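Local atomic coordinates of iron-chelator utilization protein (Thermobifida fusca TM51, PDB entry 4YHB), a protein that probably reduces ferric siderophores with the help of a bound FAD, so that their iron can be released and used by the cell. Residues Leu20-Val25 and Val35-Ser40; Lys55-Asn60 and Cys76-Ala81. One frame throughout, in Å; residues are numbered along the deposited sequence.

Interaction 1: Leu20-Val25 and Val35-Ser40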
loop_
_atom_site.group_PDB
_atom_site.type_symbol
_atom_site.label_atom_id
_atom_site.label_comp_id
_atom_site.label_asym_id
_atom_site.label_seq_id
_atom_site.Cartn_x
_atom_site.Cartn_y
_atom_site.Cartn_z
ATOM N N LEU A 20 -2.681 -18.723 2.711
ATOM C CA LEU A 20 -2.186 -18.343 4.027
ATOM C C LEU A 20 -3.333 -18.150 5.000
ATOM O O LEU A 20 -4.470 -17.934 4.603
ATOM C CB LEU A 20 -1.346 -17.067 3.948
ATOM C CG LEU A 20 -0.093 -17.124 3.082
ATOM C CD1 LEU A 20 0.659 -15.819 3.205
ATOM C CD2 LEU A 20 0.806 -18.302 3.510
ATOM N N GLU A 21 -3.011 -18.219 6.286
ATOM C CA GLU A 21 -4.021 -18.207 7.340
ATOM C C GLU A 21 -3.726 -17.088 8.316
ATOM O O GLU A 21 -2.568 -16.850 8.648
ATOM C CB GLU A 21 -4.039 -19.563 8.061
ATOM C CG GLU A 21 -5.021 -19.674 9.209
ATOM C CD GLU A 21 -5.029 -21.082 9.802
ATOM O OE1 GLU A 21 -4.674 -22.034 9.073
ATOM O OE2 GLU A 21 -5.389 -21.226 10.988
ATOM N N VAL A 22 -4.774 -16.394 8.756
ATOM C CA VAL A 22 -4.612 -15.327 9.738
ATOM C C VAL A 22 -4.123 -15.911 11.069
ATOM O O VAL A 22 -4.742 -16.807 11.639
ATOM C CB VAL A 22 -5.922 -14.562 9.962
ATOM C CG1 VAL A 22 -5.728 -13.476 11.014
ATOM C CG2 VAL A 22 -6.442 -13.964 8.650
ATOM N N VAL A 23 -3.006 -15.405 11.563
ATOM C CA VAL A 23 -2.514 -15.830 12.870
ATOM C C VAL A 23 -2.732 -14.750 13.941
ATOM O O VAL A 23 -3.147 -15.059 15.063
ATOM C CB VAL A 23 -1.033 -16.189 12.795
ATOM C CG1 VAL A 23 -0.546 -16.675 14.143
ATOM C CG2 VAL A 23 -0.815 -17.273 11.710
ATOM N N ASN A 24 -2.453 -13.495 13.581
ATOM C CA ASN A 24 -2.644 -12.358 14.487
ATOM C C ASN A 24 -3.520 -11.286 13.849
ATOM O O ASN A 24 -3.437 -11.051 12.639
ATOM C CB ASN A 24 -1.302 -11.740 14.883
ATOM C CG ASN A 24 -0.292 -12.774 15.372
ATOM O OD1 ASN A 24 -0.632 -13.684 16.129
ATOM N ND2 ASN A 24 0.957 -12.629 14.945
ATOM N N VAL A 25 -4.355 -10.646 14.670
ATOM C CA VAL A 25 -5.138 -9.483 14.238
ATOM C C VAL A 25 -4.928 -8.367 15.251
ATOM O O VAL A 25 -5.124 -8.572 16.458
ATOM C CB VAL A 25 -6.643 -9.805 14.112
ATOM C CG1 VAL A 25 -7.422 -8.584 13.608
ATOM C CG2 VAL A 25 -6.867 -10.982 13.167
ATOM N N VAL A 35 -2.961 -7.332 10.073
ATOM C CA VAL A 35 -3.175 -8.769 10.057
ATOM C C VAL A 35 -1.856 -9.465 9.745
ATOM O O VAL A 35 -1.172 -9.080 8.788
ATOM C CB VAL A 35 -4.247 -9.141 9.001
ATOM C CG1 VAL A 35 -4.407 -10.654 8.876
ATOM C CG2 VAL A 35 -5.582 -8.464 9.328
ATOM N N ASP A 36 -1.482 -10.463 10.548
ATOM C CA ASP A 36 -0.330 -11.303 10.205
ATOM C C ASP A 36 -0.817 -12.616 9.594
ATOM O O ASP A 36 -1.641 -13.300 10.209
ATOM C CB ASP A 36 0.538 -11.604 11.435
ATOM C CG ASP A 36 1.169 -10.358 12.049
ATOM O OD1 ASP A 36 1.409 -9.365 11.322
ATOM O OD2 ASP A 36 1.432 -10.379 13.278
ATOM N N LEU A 37 -0.305 -12.954 8.402
ATOM C CA LEU A 37 -0.665 -14.182 7.687
ATOM C C LEU A 37 0.510 -15.160 7.713
ATOM O O LEU A 37 1.651 -14.758 7.504
ATOM C CB LEU A 37 -1.049 -13.881 6.232
ATOM C CG LEU A 37 -2.226 -12.914 6.018
ATOM C CD1 LEU A 37 -2.263 -12.415 4.573
ATOM C CD2 LEU A 37 -3.508 -13.650 6.343
ATOM N N GLY A 38 0.234 -16.434 7.968
ATOM C CA GLY A 38 1.294 -17.433 8.017
ATOM C C GLY A 38 0.858 -18.747 7.408
ATOM O O GLY A 38 -0.237 -18.840 6.856
ATOM N N GLY A 39 1.709 -19.767 7.530
ATOM C CA GLY A 39 1.415 -21.087 6.996
ATOM C C GLY A 39 2.593 -21.559 6.163
ATOM O O GLY A 39 3.406 -20.749 5.729
ATOM N N SER A 40 2.699 -22.865 5.937
ATOM C CA SER A 40 3.860 -23.404 5.239
ATOM C C SER A 40 4.009 -22.879 3.807
ATOM O O SER A 40 5.122 -22.843 3.280
ATOM C CB SER A 40 3.805 -24.944 5.226
ATOM O OG SER A 40 2.599 -25.411 4.643
#

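Interaction 2: Lys55-Asn60 and Cys76-Ala81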
loop_
_atom_site.group_PDB
_atom_site.type_symbol
_atom_site.label_atom_id
_atom_site.label_comp_id
_atom_site.label_asym_id
_atom_site.label_seq_id
_atom_site.Cartn_x
_atom_site.Cartn_y
_atom_site.Cartn_z
ATOM N N LYS A 55 -1.563 -9.702 -4.442
ATOM C CA LYS A 55 -2.996 -9.748 -4.668
ATOM C C LYS A 55 -3.573 -10.736 -3.674
ATOM O O LYS A 55 -3.155 -11.895 -3.615
ATOM C CB LYS A 55 -3.338 -10.157 -6.112
ATOM C CG LYS A 55 -3.303 -9.007 -7.121
ATOM C CD LYS A 55 -3.245 -9.526 -8.563
ATOM C CE LYS A 55 -3.640 -8.435 -9.544
ATOM N NZ LYS A 55 -2.843 -7.184 -9.372
ATOM N N LEU A 56 -4.521 -10.268 -2.877
ATOM C CA LEU A 56 -5.228 -11.131 -1.948
ATOM C C LEU A 56 -6.519 -11.621 -2.571
ATOM O O LEU A 56 -7.293 -10.835 -3.130
ATOM C CB LEU A 56 -5.528 -10.388 -0.630
ATOM C CG LEU A 56 -4.282 -9.952 0.140
ATOM C CD1 LEU A 56 -4.669 -9.286 1.468
ATOM C CD2 LEU A 56 -3.329 -11.130 0.383
ATOM N N TRP A 57 -6.766 -12.917 -2.434
ATOM C CA TRP A 57 -7.939 -13.554 -3.018
ATOM C C TRP A 57 -8.927 -13.932 -1.920
ATOM O O TRP A 57 -8.626 -14.752 -1.050
ATOM C CB TRP A 57 -7.520 -14.792 -3.845
ATOM C CG TRP A 57 -6.737 -14.431 -5.087
ATOM C CD1 TRP A 57 -5.568 -13.724 -5.146
ATOM C CD2 TRP A 57 -7.067 -14.769 -6.446
ATOM N NE1 TRP A 57 -5.154 -13.599 -6.460
ATOM C CE2 TRP A 57 -6.057 -14.225 -7.271
ATOM C CE3 TRP A 57 -8.112 -15.483 -7.043
ATOM C CZ2 TRP A 57 -6.062 -14.376 -8.664
ATOM C CZ3 TRP A 57 -8.118 -15.625 -8.428
ATOM C CH2 TRP A 57 -7.099 -15.071 -9.217
ATOM N N PHE A 58 -10.106 -13.315 -1.975
ATOM C CA PHE A 58 -11.073 -13.342 -0.881
ATOM C C PHE A 58 -12.214 -14.329 -1.135
ATOM O O PHE A 58 -12.564 -14.594 -2.290
ATOM C CB PHE A 58 -11.676 -11.934 -0.666
ATOM C CG PHE A 58 -10.690 -10.896 -0.176
ATOM C CD1 PHE A 58 -10.493 -10.697 1.183
ATOM C CD2 PHE A 58 -9.972 -10.118 -1.072
ATOM C CE1 PHE A 58 -9.601 -9.742 1.644
ATOM C CE2 PHE A 58 -9.062 -9.156 -0.614
ATOM C CZ PHE A 58 -8.879 -8.975 0.740
ATOM N N PRO A 59 -12.836 -14.832 -0.055
ATOM C CA PRO A 59 -14.074 -15.611 -0.190
ATOM C C PRO A 59 -15.248 -14.718 -0.587
ATOM O O PRO A 59 -15.209 -13.515 -0.320
ATOM C CB PRO A 59 -14.284 -16.184 1.215
ATOM C CG PRO A 59 -13.675 -15.134 2.110
ATOM C CD PRO A 59 -12.442 -14.673 1.360
ATOM N N ASN A 60 -16.258 -15.288 -1.234
ATOM C CA ASN A 60 -17.519 -14.585 -1.431
ATOM C C ASN A 60 -18.385 -14.789 -0.200
ATOM O O ASN A 60 -18.753 -15.920 0.125
ATOM C CB ASN A 60 -18.243 -15.076 -2.683
ATOM C CG ASN A 60 -19.502 -14.277 -2.985
ATOM O OD1 ASN A 60 -20.328 -14.027 -2.107
ATOM N ND2 ASN A 60 -19.646 -13.865 -4.236
ATOM N N CYS A 76 -0.606 -16.317 -13.743
ATOM C CA CYS A 76 -1.924 -16.605 -13.197
ATOM C C CYS A 76 -2.896 -16.826 -14.344
ATOM O O CYS A 76 -2.999 -15.984 -15.233
ATOM C CB CYS A 76 -2.410 -15.465 -12.299
ATOM S SG CYS A 76 -4.021 -15.835 -11.575
ATOM N N LEU A 77 -3.600 -17.956 -14.325
ATOM C CA LEU A 77 -4.505 -18.333 -15.414
ATOM C C LEU A 77 -5.962 -17.906 -15.231
ATOM O O LEU A 77 -6.744 -17.936 -16.188
ATOM C CB LEU A 77 -4.499 -19.854 -15.615
ATOM C CG LEU A 77 -3.221 -20.548 -16.084
ATOM C CD1 LEU A 77 -3.564 -21.954 -16.519
ATOM C CD2 LEU A 77 -2.550 -19.764 -17.200
ATOM N N ASN A 78 -6.357 -17.553 -14.014
ATOM C CA ASN A 78 -7.783 -17.388 -13.776
ATOM C C ASN A 78 -8.196 -16.029 -13.231
ATOM O O ASN A 78 -9.169 -15.930 -12.487
ATOM C CB ASN A 78 -8.285 -18.484 -12.845
ATOM C CG ASN A 78 -7.677 -18.399 -11.460
ATOM O OD1 ASN A 78 -6.587 -17.849 -11.272
ATOM N ND2 ASN A 78 -8.376 -18.954 -10.481
ATOM N N PHE A 79 -7.471 -14.988 -13.629
ATOM C CA PHE A 79 -7.866 -13.612 -13.327
ATOM C C PHE A 79 -9.286 -13.344 -13.812
ATOM O O PHE A 79 -10.020 -12.587 -13.186
ATOM C CB PHE A 79 -6.915 -12.603 -13.987
ATOM C CG PHE A 79 -5.636 -12.360 -13.231
ATOM C CD1 PHE A 79 -5.646 -12.112 -11.866
ATOM C CD2 PHE A 79 -4.423 -12.349 -13.901
ATOM C CE1 PHE A 79 -4.457 -11.869 -11.179
ATOM C CE2 PHE A 79 -3.238 -12.108 -13.230
ATOM C CZ PHE A 79 -3.252 -11.869 -11.866
ATOM N N ARG A 80 -9.686 -13.966 -14.925
ATOM C CA ARG A 80 -10.996 -13.662 -15.502
ATOM C C ARG A 80 -12.039 -14.738 -15.212
ATOM O O ARG A 80 -13.137 -14.708 -15.765
ATOM C CB ARG A 80 -10.871 -13.446 -17.015
ATOM C CG ARG A 80 -10.032 -12.233 -17.392
ATOM C CD ARG A 80 -9.567 -12.277 -18.848
ATOM N NE ARG A 80 -10.628 -11.942 -19.795
ATOM C CZ ARG A 80 -10.751 -12.481 -21.006
ATOM N NH1 ARG A 80 -9.876 -13.385 -21.428
ATOM N NH2 ARG A 80 -11.745 -12.113 -21.802
ATOM N N ALA A 81 -11.706 -15.692 -14.355
ATOM C CA ALA A 81 -12.675 -16.728 -14.002
ATOM C C ALA A 81 -13.831 -16.105 -13.219
ATOM O O ALA A 81 -13.654 -15.082 -12.562
ATOM C CB ALA A 81 -12.022 -17.831 -13.207
#

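Interaction 1: Leu20-Val25 and Val35-Ser40
Antiparallel pairing of Glu21-Val25 with Val35-Gly38 joins the two arms of a beta hairpin in the barrel of the FAD-binding domain, and a classic beta bulge interrupts its register. Two consecutive residues, Val23 and Asn24, face Asp36: Val23 N donates to Asp36 O at 2.9 Å, whereas Asn24 N reaches the same oxygen in a weak bond of 3.5 Å. At the bulge the side chains of Asn24 and Asp36 fall on one face. CG of Asn24 lies anti to its carbonyl carbon (chi1 -50°), and ND2 gives a nearly straight bond of 2.8 Å to Asp36 OD2, taken on the anti lone pair. OD2 lies in the amide plane of Asn24, while the carboxylate plane is turned 80° from it. Thr102 OG1 hydrogen-bonds the other oxygen, OD1. An alanine at Asn24 would probably leave OD2 without this donor and the carboxylate freer to turn. On the face bearing Val22, CG2 of that residue meets Leu37 CD2 at 3.7 Å while its CG1 touches Val35 CG1. Gly38 has little room, for a CB there would press on Val23 CG2. The chemistry thus divides by face, and with a hydrogen-bond partner on each oxygen Asp36 is likely a carboxylate.

Interaction 2: Lys55-Asn60 and Cys76-Ala81
Asn78 OD1 accepts a hydrogen bond from Val70 N and also comes within 3.5 Å of CH2 on the Trp57 ring. ND2 of the same amide donates to Leu68 O, so both ends of the group are tied down and its rotation is fixed. CG of Asn78 stands between the backbone N and the carbonyl carbon (chi1 65°), and the amide comes to lie almost parallel to the indole, with 14° between the planes, while OD1 approaches the ring obliquely. Asn78 O approaches the same ring at its edge, in plane, and its bond from Ala81 N closes a type I beta turn.

The Cys76 sulfur touches both aromatic rings, in different ways. SG is 3.8 Å from Trp57 CZ2, meeting the indole obliquely, and sits over the centre of the Phe79 ring, 3.9 Å above its plane. Phe79 CE1 in turn reaches Trp57 CZ2 at 3.9 Å. From the other side of the phenyl plane comes the aliphatic part of Lys55, which crosses Phe79 at about a right angle with CD 3.7 Å from CE1. The bend at the end of the lysine (chi4 54°) sets NZ, which forms a salt bridge with Asp88. Tyr86 meets both rings and extends the aromatic group.

Through this cysteine sulfur-aromatic contact and its neighbours, the loop before strand 86-95 packs on strand 53-57 of the closed, six-stranded antiparallel barrel that forms the siderophore-interacting FAD-binding domain.

Interactions 1 and 2 illustrate two ways of building on one closed antiparallel sheet: the first pairs neighbouring strands, the second lays a loop against a strand from outside. Their centres are 19 Å apart and their nearest atoms about 5 Å, without touching. Strand 125-129 bridges them, since Leu126 bonds to the backbone of Leu20 while Gly127 and Leu129 bond to those of Trp57 and Lys55. Interaction 2 lies nearer the cofactor: the Lys55 side chain is about 7 Å from FAD and about 5 Å from the zinc ion held by His53, His265 and His266, whereas the Val35 side chain of interaction 1 is about 10 Å from FAD.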